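Local coordinates for prohead core protein protease (Enterobacteria phage T4, PDB 5JBL) that acts as a serine protease of the prohead inner core, activating itself by autocleavage and processing prohead proteins to clear space for the phage genome, at residues C[78-82]-C[124-129]; C[84-88]-C[180-185]; C[98-102]-C[114-119]; C[104-110]-C[159-163]. The protein carries 3 engineered substitutions. All coordinates share one frame; numbering follows the deposited sequence.

How the contacts relate
Following the chain from the N terminus, the first element used is helix 78-93, which supplies the opening segment of two contacts: contact 1 ties its first turn to the hairpin at 124-129, and contact 2 ties its middle to strand 181-189. Contact 3 (98-102 with 114-119) closes a short loop of 11 residues nested inside the loops of both contacts 1 and 2. Contact 4 starts within that short loop and ends on strand 157-168, so it crosses contacts 1 and 3 but is nested in contact 2. Contacts 1 and 2 themselves cross. Together they join the helix to both sheets and anchor the 104-110 loop, with salt bridges from Glu101 linking contacts 3 and 4.

Contact 1 of 4, residues C[78-82]-C[124-129]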
loop_
_atom_site.group_PDB
_atom_site.type_symbol
_atom_site.label_atom_id
_atom_site.label_comp_id
_atom_site.label_asym_id
_atom_site.label_seq_id
_atom_site.Cartn_x
_atom_site.Cartn_y
_atom_site.Cartn_z
ATOM N N LYS C 78 -23.699 34.609 0.852
ATOM C CA LYS C 78 -23.616 34.284 2.277
ATOM C C LYS C 78 -24.805 33.450 2.745
ATOM O O LYS C 78 -24.634 32.481 3.498
ATOM C CB LYS C 78 -23.503 35.548 3.128
ATOM C CG LYS C 78 -23.227 35.180 4.587
ATOM C CD LYS C 78 -22.754 36.334 5.439
ATOM C CE LYS C 78 -22.284 35.833 6.796
ATOM N NZ LYS C 78 -22.130 36.952 7.764
ATOM N N ARG C 79 -26.014 33.812 2.317
ATOM C CA ARG C 79 -27.203 33.079 2.741
ATOM C C ARG C 79 -27.139 31.620 2.293
ATOM O O ARG C 79 -27.553 30.712 3.028
ATOM C CB ARG C 79 -28.449 33.779 2.188
ATOM C CG ARG C 79 -29.796 33.246 2.645
ATOM C CD ARG C 79 -30.920 34.176 2.164
ATOM N NE ARG C 79 -32.227 33.522 2.162
ATOM C CZ ARG C 79 -33.351 34.094 1.738
ATOM N NH1 ARG C 79 -33.337 35.340 1.280
ATOM N NH2 ARG C 79 -34.492 33.418 1.772
ATOM N N ILE C 80 -26.600 31.377 1.099
ATOM C CA ILE C 80 -26.543 30.017 0.571
ATOM C C ILE C 80 -25.512 29.186 1.318
ATOM O O ILE C 80 -25.758 28.017 1.649
ATOM C CB ILE C 80 -26.255 30.063 -0.942
ATOM C CG1 ILE C 80 -27.459 30.691 -1.658
ATOM C CG2 ILE C 80 -25.885 28.679 -1.480
ATOM C CD1 ILE C 80 -27.255 30.983 -3.116
ATOM N N LEU C 81 -24.339 29.766 1.595
ATOM C CA LEU C 81 -23.319 29.015 2.322
ATOM C C LEU C 81 -23.696 28.837 3.786
ATOM O O LEU C 81 -23.314 27.831 4.400
ATOM C CB LEU C 81 -21.956 29.699 2.219
ATOM C CG LEU C 81 -20.736 28.864 2.605
ATOM C CD1 LEU C 81 -20.590 27.567 1.777
ATOM C CD2 LEU C 81 -19.496 29.705 2.523
ATOM N N GLU C 82 -24.415 29.803 4.365
ATOM C CA GLU C 82 -24.897 29.644 5.735
ATOM C C GLU C 82 -25.793 28.422 5.857
ATOM O O GLU C 82 -25.664 27.637 6.804
ATOM C CB GLU C 82 -25.657 30.890 6.177
ATOM C CG GLU C 82 -24.779 31.974 6.712
ATOM C CD GLU C 82 -25.571 33.211 7.050
ATOM O OE1 GLU C 82 -26.734 33.293 6.613
ATOM O OE2 GLU C 82 -25.026 34.101 7.729
ATOM N N TRP C 124 -18.675 30.658 12.196
ATOM C CA TRP C 124 -18.595 31.820 11.316
ATOM C C TRP C 124 -17.857 32.974 11.992
ATOM O O TRP C 124 -17.979 33.191 13.199
ATOM C CB TRP C 124 -19.991 32.286 10.884
ATOM C CG TRP C 124 -20.648 31.432 9.820
ATOM C CD1 TRP C 124 -21.434 30.333 10.024
ATOM C CD2 TRP C 124 -20.592 31.621 8.389
ATOM N NE1 TRP C 124 -21.870 29.822 8.815
ATOM C CE2 TRP C 124 -21.364 30.591 7.798
ATOM C CE3 TRP C 124 -19.954 32.546 7.555
ATOM C CZ2 TRP C 124 -21.519 30.466 6.419
ATOM C CZ3 TRP C 124 -20.118 32.428 6.180
ATOM C CH2 TRP C 124 -20.895 31.394 5.625
ATOM N N LYS C 125 -17.087 33.712 11.205
ATOM C CA LYS C 125 -16.464 34.955 11.656
ATOM C C LYS C 125 -16.569 35.922 10.478
ATOM O O LYS C 125 -15.752 35.871 9.552
ATOM C CB LYS C 125 -15.021 34.727 12.094
ATOM C CG LYS C 125 -14.191 35.991 12.282
ATOM C CD LYS C 125 -14.299 36.540 13.689
ATOM C CE LYS C 125 -13.588 35.640 14.689
ATOM N NZ LYS C 125 -13.627 36.217 16.058
ATOM N N GLY C 126 -17.588 36.777 10.498
ATOM C CA GLY C 126 -17.858 37.608 9.329
ATOM C C GLY C 126 -18.308 36.749 8.158
ATOM O O GLY C 126 -19.239 35.939 8.271
ATOM N N ASN C 127 -17.628 36.899 7.020
ATOM C CA ASN C 127 -17.951 36.131 5.826
ATOM C C ASN C 127 -17.121 34.865 5.693
ATOM O O ASN C 127 -17.218 34.185 4.662
ATOM C CB ASN C 127 -17.770 37.003 4.576
ATOM C CG ASN C 127 -18.833 38.085 4.467
ATOM O OD1 ASN C 127 -19.975 37.885 4.878
ATOM N ND2 ASN C 127 -18.452 39.248 3.949
ATOM N N ASP C 128 -16.342 34.514 6.714
ATOM C CA ASP C 128 -15.448 33.367 6.662
ATOM C C ASP C 128 -15.944 32.258 7.574
ATOM O O ASP C 128 -16.374 32.518 8.699
ATOM C CB ASP C 128 -14.029 33.764 7.064
ATOM C CG ASP C 128 -13.390 34.694 6.057
ATOM O OD1 ASP C 128 -13.724 34.586 4.856
ATOM O OD2 ASP C 128 -12.568 35.537 6.459
ATOM N N VAL C 129 -15.844 31.019 7.097
ATOM C CA VAL C 129 -16.176 29.845 7.893
ATOM C C VAL C 129 -14.867 29.332 8.478
ATOM O O VAL C 129 -13.967 28.932 7.737
ATOM C CB VAL C 129 -16.876 28.771 7.051
ATOM C CG1 VAL C 129 -17.382 27.654 7.946
ATOM C CG2 VAL C 129 -18.013 29.391 6.253
HETATM O O HOH W 1 -21.347 35.851 10.175
HETATM O O HOH W 2 -24.333 28.194 8.990
#
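The carbonyl oxygen of Gly126 is gripped twice. Lys78 NZ donates to Gly126 O over 3.1 Å, coming from above the carbonyl plane with a C=O...N angle of 118°, while water 1 donates to Gly126 O and itself accepts from Lys78 NZ at 2.8 Å, so lysine, water and carbonyl close a small ring. The lysine gets there fully stretched: its CG stands opposite the backbone N (chi1 -172°), and the rest of the chain runs straight across the side chain of Asn127, with Lys78 CD 3.2 Å from Asn127 OD1.

Next to this polar corner the Trp124 indole projects from the hairpin toward the helix. Glu82 CG lies over one face of its six-membered ring in an off-centre CH-pi contact, 4.1 Å from the centroid, and Val129 CG2 lies against the opposite face. The carboxylate of Glu82 is turned almost perpendicular to the indole. At the rim, Leu81 CD2 packs on Trp124 CH2 at 3.8 Å and also reaches tip to tip toward Val129 CG2 at 4.0 Å. The indole nitrogen is held by water 2, which accepts from Trp124 NE1 at 3.0 Å and donates to Glu82 O, a bridge that should limit rotation of the ring. Ala66 touches both Leu81 and Trp124, extending the apolar patch.

Strands 115-125 and 128-135 are joined here as a beta hairpin with a two-residue loop, a type II' turn from Lys125 to Asp128 with Gly126 holding the first corner at positive phi, and the first turn of helix 78-93 packs against this hairpin end.

Contact 2 of 4, residues C[84-88]-C[180-185]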
loop_
_atom_site.group_PDB
_atom_site.type_symbol
_atom_site.label_atom_id
_atom_site.label_comp_id
_atom_site.label_asym_id
_atom_site.label_seq_id
_atom_site.Cartn_x
_atom_site.Cartn_y
_atom_site.Cartn_z
ATOM N N ALA C 84 -25.877 25.793 3.769
ATOM C CA ALA C 84 -25.111 24.583 3.494
ATOM C C ALA C 84 -24.241 24.189 4.677
ATOM O O ALA C 84 -24.076 22.993 4.961
ATOM C CB ALA C 84 -24.251 24.789 2.239
ATOM N N VAL C 85 -23.653 25.176 5.360
ATOM C CA VAL C 85 -22.799 24.884 6.507
ATOM C C VAL C 85 -23.635 24.380 7.685
ATOM O O VAL C 85 -23.261 23.413 8.363
ATOM C CB VAL C 85 -21.975 26.136 6.862
ATOM C CG1 VAL C 85 -21.425 26.028 8.261
ATOM C CG2 VAL C 85 -20.820 26.295 5.855
ATOM N N LYS C 86 -24.798 24.991 7.915
ATOM C CA LYS C 86 -25.673 24.525 8.992
ATOM C C LYS C 86 -26.074 23.068 8.786
ATOM O O LYS C 86 -26.021 22.260 9.716
ATOM C CB LYS C 86 -26.917 25.412 9.074
ATOM C CG LYS C 86 -27.960 24.942 10.081
ATOM C CD LYS C 86 -28.803 26.110 10.582
ATOM C CE LYS C 86 -27.973 27.097 11.398
ATOM N NZ LYS C 86 -28.790 28.247 11.873
ATOM N N ASP C 87 -26.465 22.710 7.563
ATOM C CA ASP C 87 -26.858 21.331 7.297
ATOM C C ASP C 87 -25.677 20.384 7.444
ATOM O O ASP C 87 -25.825 19.270 7.956
ATOM C CB ASP C 87 -27.457 21.225 5.894
ATOM C CG ASP C 87 -28.858 21.830 5.803
ATOM O OD1 ASP C 87 -29.493 22.048 6.865
ATOM O OD2 ASP C 87 -29.324 22.085 4.664
ATOM N N TYR C 88 -24.498 20.809 6.997
ATOM C CA TYR C 88 -23.315 19.973 7.118
ATOM C C TYR C 88 -22.919 19.787 8.580
ATOM O O TYR C 88 -22.506 18.688 8.984
ATOM C CB TYR C 88 -22.182 20.595 6.302
ATOM C CG TYR C 88 -20.869 19.860 6.380
ATOM C CD1 TYR C 88 -19.880 20.268 7.269
ATOM C CD2 TYR C 88 -20.619 18.759 5.574
ATOM C CE1 TYR C 88 -18.663 19.594 7.349
ATOM C CE2 TYR C 88 -19.412 18.093 5.645
ATOM C CZ TYR C 88 -18.433 18.522 6.534
ATOM O OH TYR C 88 -17.204 17.869 6.589
ATOM N N PHE C 180 -27.083 24.836 -2.965
ATOM C CA PHE C 180 -25.770 24.231 -2.818
ATOM C C PHE C 180 -25.730 23.350 -1.582
ATOM O O PHE C 180 -26.243 23.716 -0.523
ATOM C CB PHE C 180 -24.684 25.305 -2.702
ATOM C CG PHE C 180 -23.338 24.749 -2.327
ATOM C CD1 PHE C 180 -22.853 24.877 -1.036
ATOM C CD2 PHE C 180 -22.573 24.069 -3.261
ATOM C CE1 PHE C 180 -21.629 24.361 -0.690
ATOM C CE2 PHE C 180 -21.341 23.549 -2.931
ATOM C CZ PHE C 180 -20.861 23.690 -1.640
ATOM N N LYS C 181 -25.112 22.185 -1.719
ATOM C CA LYS C 181 -24.998 21.240 -0.622
ATOM C C LYS C 181 -23.522 20.962 -0.375
ATOM O O LYS C 181 -22.787 20.611 -1.302
ATOM C CB LYS C 181 -25.760 19.947 -0.924
ATOM C CG LYS C 181 -25.526 18.853 0.108
ATOM C CD LYS C 181 -26.337 17.605 -0.200
ATOM C CE LYS C 181 -26.334 16.635 0.974
ATOM N NZ LYS C 181 -26.762 15.271 0.553
ATOM N N LEU C 182 -23.082 21.148 0.863
ATOM C CA LEU C 182 -21.699 20.887 1.235
ATOM C C LEU C 182 -21.574 19.416 1.628
ATOM O O LEU C 182 -22.255 18.965 2.546
ATOM C CB LEU C 182 -21.291 21.798 2.397
ATOM C CG LEU C 182 -19.832 21.702 2.860
ATOM C CD1 LEU C 182 -18.915 22.130 1.719
ATOM C CD2 LEU C 182 -19.616 22.584 4.075
ATOM N N THR C 183 -20.717 18.663 0.945
ATOM C CA THR C 183 -20.607 17.239 1.249
ATOM C C THR C 183 -19.313 16.852 1.947
ATOM O O THR C 183 -19.295 15.853 2.662
ATOM C CB THR C 183 -20.769 16.393 -0.027
ATOM O OG1 THR C 183 -19.763 16.733 -0.986
ATOM C CG2 THR C 183 -22.145 16.614 -0.640
ATOM N N VAL C 184 -18.227 17.595 1.741
ATOM C CA VAL C 184 -16.985 17.392 2.480
ATOM C C VAL C 184 -16.425 18.766 2.798
ATOM O O VAL C 184 -16.102 19.529 1.879
ATOM C CB VAL C 184 -15.949 16.570 1.689
ATOM C CG1 VAL C 184 -14.665 16.429 2.508
ATOM C CG2 VAL C 184 -16.515 15.204 1.318
ATOM N N GLY C 185 -16.300 19.087 4.088
ATOM C CA GLY C 185 -15.879 20.426 4.466
ATOM C C GLY C 185 -14.413 20.705 4.170
ATOM O O GLY C 185 -14.061 21.819 3.762
HETATM O O HOH W 3 -24.919 21.153 3.023
#
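Leu182 lies at the apolar centre, its CD2 over the face of the Tyr88 ring in a CH-pi contact 4.2 Å from the centroid. The same methyl comes within 3.8 Å of Tyr88 CG and also reaches Val85 CG2. One turn before Tyr88, Ala84 CB meets Phe180 CD1 at 3.6 Å, and Phe180 in turn stacks edge-to-face with Tyr76. These residues form a helix-on-sheet interface, in which the axes of 84-88 and 181-184 approach to 7.2 Å and cross at -46°. The strand is not regular, because Thr183 and Val184 both face Arg161 of strand 157-168 in a classic beta bulge. Thr183 points away from the helix, and its OG1 is hydrogen-bonded to Ala108 O.

Toward the polar edge, water 3 lies between the two backbones, accepting from Leu182 N at 2.8 Å and standing 2.8 Å from Ala84 O. Tyr88, with CG opposite its backbone N (chi1 178°), extends along the strand past Leu182 until its hydroxyl reaches the corner where the chain turns. There Gly185 N donates to Tyr88 OH over 2.9 Å, with an N-H...O angle of 152°.

Contact 3 of 4, residues C[98-102]-C[114-119]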
loop_
_atom_site.group_PDB
_atom_site.type_symbol
_atom_site.label_atom_id
_atom_site.label_comp_id
_atom_site.label_asym_id
_atom_site.label_seq_id
_atom_site.Cartn_x
_atom_site.Cartn_y
_atom_site.Cartn_z
ATOM N N ALA C 98 -17.671 13.788 9.833
ATOM C CA ALA C 98 -17.153 14.819 8.924
ATOM C C ALA C 98 -15.682 14.576 8.591
ATOM O O ALA C 98 -14.795 15.378 8.874
ATOM C CB ALA C 98 -17.378 16.208 9.518
ATOM N N LEU C 99 -15.446 13.438 7.943
ATOM C CA LEU C 99 -14.126 13.048 7.477
ATOM C C LEU C 99 -13.712 13.839 6.239
ATOM O O LEU C 99 -14.539 14.333 5.465
ATOM C CB LEU C 99 -14.104 11.550 7.152
ATOM C CG LEU C 99 -14.529 10.649 8.311
ATOM C CD1 LEU C 99 -14.540 9.168 7.921
ATOM C CD2 LEU C 99 -13.590 10.883 9.495
ATOM N N GLY C 100 -12.392 13.947 6.051
ATOM C CA GLY C 100 -11.851 14.470 4.817
ATOM C C GLY C 100 -10.609 13.692 4.438
ATOM O O GLY C 100 -10.064 12.956 5.247
ATOM N N GLU C 101 -10.156 13.897 3.199
ATOM C CA GLU C 101 -9.107 13.087 2.604
ATOM C C GLU C 101 -7.867 13.931 2.342
ATOM O O GLU C 101 -7.856 15.142 2.537
ATOM C CB GLU C 101 -9.602 12.437 1.310
ATOM C CG GLU C 101 -10.873 11.598 1.510
ATOM C CD GLU C 101 -11.370 10.892 0.238
ATOM O OE1 GLU C 101 -10.555 10.574 -0.657
ATOM O OE2 GLU C 101 -12.595 10.647 0.131
ATOM N N LEU C 102 -6.814 13.264 1.897
ATOM C CA LEU C 102 -5.610 13.921 1.410
ATOM C C LEU C 102 -5.673 13.849 -0.111
ATOM O O LEU C 102 -5.736 12.749 -0.664
ATOM C CB LEU C 102 -4.356 13.234 1.955
ATOM C CG LEU C 102 -2.973 13.721 1.491
ATOM C CD1 LEU C 102 -2.822 15.203 1.777
ATOM C CD2 LEU C 102 -1.889 12.940 2.224
ATOM N N GLN C 114 -9.692 6.296 2.932
ATOM C CA GLN C 114 -8.763 7.329 2.493
ATOM C C GLN C 114 -8.807 8.571 3.367
ATOM O O GLN C 114 -8.118 9.564 3.077
ATOM C CB GLN C 114 -9.049 7.678 1.033
ATOM C CG GLN C 114 -8.788 6.488 0.086
ATOM C CD GLN C 114 -8.881 6.863 -1.388
ATOM O OE1 GLN C 114 -8.061 7.628 -1.895
ATOM N NE2 GLN C 114 -9.889 6.331 -2.080
ATOM N N ALA C 115 -9.544 8.514 4.464
ATOM C CA ALA C 115 -9.705 9.665 5.338
ATOM C C ALA C 115 -8.382 10.032 6.004
ATOM O O ALA C 115 -7.610 9.161 6.433
ATOM C CB ALA C 115 -10.776 9.369 6.395
ATOM N N ALA C 116 -8.106 11.339 6.054
ATOM C CA ALA C 116 -6.928 11.849 6.725
ATOM C C ALA C 116 -7.231 12.814 7.861
ATOM O O ALA C 116 -6.360 13.010 8.721
ATOM C CB ALA C 116 -5.980 12.522 5.703
ATOM N N ILE C 117 -8.422 13.427 7.894
ATOM C CA ILE C 117 -8.787 14.387 8.928
ATOM C C ILE C 117 -10.238 14.175 9.308
ATOM O O ILE C 117 -11.022 13.585 8.563
ATOM C CB ILE C 117 -8.600 15.863 8.485
ATOM C CG1 ILE C 117 -9.461 16.184 7.267
ATOM C CG2 ILE C 117 -7.178 16.153 8.163
ATOM C CD1 ILE C 117 -10.763 16.909 7.632
ATOM N N ILE C 118 -10.607 14.699 10.474
ATOM C CA ILE C 118 -12.003 14.769 10.866
ATOM C C ILE C 118 -12.272 16.162 11.417
ATOM O O ILE C 118 -11.518 16.665 12.255
ATOM C CB ILE C 118 -12.375 13.661 11.873
ATOM C CG1 ILE C 118 -13.869 13.741 12.209
ATOM C CG2 ILE C 118 -11.487 13.719 13.144
ATOM C CD1 ILE C 118 -14.411 12.520 12.936
ATOM N N ILE C 119 -13.337 16.794 10.930
ATOM C CA ILE C 119 -13.714 18.130 11.379
ATOM C C ILE C 119 -14.459 18.018 12.702
ATOM O O ILE C 119 -15.469 17.314 12.796
ATOM C CB ILE C 119 -14.572 18.843 10.318
ATOM C CG1 ILE C 119 -13.726 19.120 9.073
ATOM C CG2 ILE C 119 -15.209 20.133 10.906
ATOM C CD1 ILE C 119 -14.463 19.833 7.939
HETATM O O HOH W 4 -17.210 15.217 12.985
HETATM O O HOH W 5 -6.394 10.511 1.346
#
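Gly100 and Ile117 form the hydrogen-bonded pair through which strand 99-101 joins strand 115-125 of the antiparallel sheet: Gly100 N donates to Ile117 O at 2.9 Å. In return Gly100 O receives two bonds, from Ala116 N at 2.7 Å in the carbonyl plane and from Ile117 N at 3.2 Å, the latter from above that plane. Farther along, Ile119 N donates to Ala98 O at 2.9 Å in a nearly straight bond of 174°.

Ile117 CG1 lies between the backbone N and the carbonyl carbon (chi1 60°), which turns CG1 toward Gly100, and the CD1 methyl of Ile117 ends 3.7 Å from Gly100 N. On the other face of the sheet, Leu99 CD2 packs on Ile118 CB at 3.9 Å, and Leu99 CB touches Ala115 CB. Ala116 and Ile117 both face Gly100, a classic beta bulge in strand 115-125. Beyond it the strands separate, and water 5 takes over, accepting from Leu102 N and donating to Gln114 O at 2.6 Å.

Glu101 runs past Gln114, but its carboxylate is held by others: OE2 accepts from Asp111 N and makes salt bridges to Arg107 and Arg161. Gln114 NE2 is bonded to Asp111. From a neighbouring subunit of the pentamer, Lys145 donates to Ala115 O and Trp154 packs on Leu99.

Contact 4 of 4, residues C[104-110]-C[159-163]; sequences APPRANV and ASRGL. Engineered in segment 104-110: Ala104 (natural residue His). Engineered in segment 159-163: Ala159 (natural residue Ser).
The active site of the protease spans this contact, where the 104-110 loop meets strand 157-168. Its catalytic histidine and serine are both replaced by engineered alanines, Ala104 and Ala159, whose CB atoms face each other at 4.1 Å. The N-terminal region blocks the site: strand 24-29 pairs with this strand through backbone bonds such as that of Ser160 with Glu28, and Ala159 lies close to Thr29 of the inferred autolysis site.

Arg161, two residues after Ala159, makes the largest single contribution to the interface. Its chain bends at the third torsion (chi3 -107°), bringing the guanidinium against the loop, beside Pro105 and the carbonyls of Arg107 and Asn109. Pro105 CD covers one face of the group, 3.6 Å from Arg161 CZ, while the edge meets loop carbonyls. Arg161 NH1 donates to Arg107 O over 2.9 Å at 168°, with the oxygen in the guanidinium plane, and also to Asn109 O over 2.8 Å in a more bent bond of 140°. One nitrogen thus ties together two carbonyls of a loop without regular secondary structure. The other nitrogens are taken too, NE by Asp187 and NH2 by Glu101, so the group is probably fixed in rotation.

Arg107 lies alongside, pointing the same way, its guanidinium turned steeply against that of Arg161; the two converge on the carboxylate of Glu101. Pro105 CG covers a face of the Arg107 group as well. Trp190 of a neighbouring subunit packs on Asn109 and Val110. Farther along the strand, Ala108 CB rests on Leu163 CD2 at 4.0 Å.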
loop_
_atom_site.group_PDB
_atom_site.type_symbol
_atom_site.label_atom_id
_atom_site.label_comp_id
_atom_site.label_asym_id
_atom_site.label_seq_id
_atom_site.Cartn_x
_atom_site.Cartn_y
_atom_site.Cartn_z
ATOM N N ALA C 104 -8.179 16.159 -3.081
ATOM C CA ALA C 104 -9.620 16.214 -3.272
ATOM C C ALA C 104 -9.970 15.374 -4.497
ATOM O O ALA C 104 -9.672 15.787 -5.624
ATOM C CB ALA C 104 -10.095 17.650 -3.442
ATOM N N PRO C 105 -10.598 14.219 -4.330
ATOM C CA PRO C 105 -10.895 13.353 -5.470
ATOM C C PRO C 105 -12.161 13.805 -6.177
ATOM O O PRO C 105 -12.971 14.560 -5.612
ATOM C CB PRO C 105 -11.083 11.982 -4.807
ATOM C CG PRO C 105 -11.686 12.321 -3.473
ATOM C CD PRO C 105 -11.025 13.626 -3.047
ATOM N N PRO C 106 -12.376 13.369 -7.425
ATOM C CA PRO C 106 -13.575 13.802 -8.161
ATOM C C PRO C 106 -14.828 13.024 -7.772
ATOM O O PRO C 106 -15.462 12.355 -8.584
ATOM C CB PRO C 106 -13.159 13.565 -9.618
ATOM C CG PRO C 106 -12.294 12.342 -9.535
ATOM C CD PRO C 106 -11.531 12.468 -8.234
ATOM N N ARG C 107 -15.166 13.057 -6.491
ATOM C CA ARG C 107 -16.393 12.421 -6.037
ATOM C C ARG C 107 -16.918 13.242 -4.875
ATOM O O ARG C 107 -16.179 14.014 -4.260
ATOM C CB ARG C 107 -16.195 10.941 -5.690
ATOM C CG ARG C 107 -14.940 10.623 -4.958
ATOM C CD ARG C 107 -14.745 9.107 -4.756
ATOM N NE ARG C 107 -13.374 8.874 -4.306
ATOM C CZ ARG C 107 -12.935 9.175 -3.089
ATOM N NH1 ARG C 107 -13.770 9.715 -2.200
ATOM N NH2 ARG C 107 -11.656 8.963 -2.769
ATOM N N ALA C 108 -18.216 13.123 -4.619
ATOM C CA ALA C 108 -18.861 13.936 -3.591
ATOM C C ALA C 108 -18.710 13.382 -2.178
ATOM O O ALA C 108 -18.796 14.152 -1.213
ATOM C CB ALA C 108 -20.345 14.092 -3.913
ATOM N N ASN C 109 -18.500 12.079 -2.038
ATOM C CA ASN C 109 -18.462 11.371 -0.766
ATOM C C ASN C 109 -17.022 11.150 -0.307
ATOM O O ASN C 109 -16.114 10.985 -1.120
ATOM C CB ASN C 109 -19.161 10.015 -0.923
ATOM C CG ASN C 109 -18.505 9.152 -2.018
ATOM O OD1 ASN C 109 -18.542 9.497 -3.208
ATOM N ND2 ASN C 109 -17.891 8.037 -1.615
ATOM N N VAL C 110 -16.813 11.139 1.009
ATOM C CA VAL C 110 -15.507 10.758 1.537
ATOM C C VAL C 110 -15.413 9.240 1.584
ATOM O O VAL C 110 -16.387 8.540 1.894
ATOM C CB VAL C 110 -15.249 11.391 2.923
ATOM C CG1 VAL C 110 -16.328 11.016 3.896
ATOM C CG2 VAL C 110 -13.920 10.919 3.490
ATOM N N ALA C 159 -9.398 22.112 0.737
ATOM C CA ALA C 159 -10.387 22.147 -0.325
ATOM C C ALA C 159 -11.703 21.647 0.231
ATOM O O ALA C 159 -11.722 20.773 1.107
ATOM C CB ALA C 159 -9.979 21.257 -1.525
ATOM N N SER C 160 -12.801 22.178 -0.303
ATOM C CA SER C 160 -14.130 21.683 0.028
ATOM C C SER C 160 -14.728 21.016 -1.201
ATOM O O SER C 160 -14.304 21.275 -2.330
ATOM C CB SER C 160 -15.051 22.813 0.532
ATOM O OG SER C 160 -15.216 23.836 -0.452
ATOM N N ARG C 161 -15.692 20.125 -0.961
ATOM C CA ARG C 161 -16.464 19.459 -2.003
ATOM C C ARG C 161 -17.956 19.682 -1.781
ATOM O O ARG C 161 -18.438 19.673 -0.645
ATOM C CB ARG C 161 -16.174 17.948 -2.040
ATOM C CG ARG C 161 -14.752 17.572 -2.403
ATOM C CD ARG C 161 -14.629 16.066 -2.566
ATOM N NE ARG C 161 -13.921 15.458 -1.454
ATOM C CZ ARG C 161 -13.978 14.174 -1.136
ATOM N NH1 ARG C 161 -14.742 13.341 -1.834
ATOM N NH2 ARG C 161 -13.269 13.725 -0.108
ATOM N N GLY C 162 -18.699 19.871 -2.864
ATOM C CA GLY C 162 -20.127 20.035 -2.698
ATOM C C GLY C 162 -20.834 19.793 -4.011
ATOM O O GLY C 162 -20.204 19.528 -5.038
ATOM N N LEU C 163 -22.164 19.908 -3.968
ATOM C CA LEU C 163 -23.013 19.697 -5.128
ATOM C C LEU C 163 -23.860 20.938 -5.356
ATOM O O LEU C 163 -24.539 21.405 -4.437
ATOM C CB LEU C 163 -23.922 18.476 -4.944
ATOM C CG LEU C 163 -23.206 17.135 -4.769
ATOM C CD1 LEU C 163 -24.178 16.070 -4.284
ATOM C CD2 LEU C 163 -22.533 16.712 -6.071
#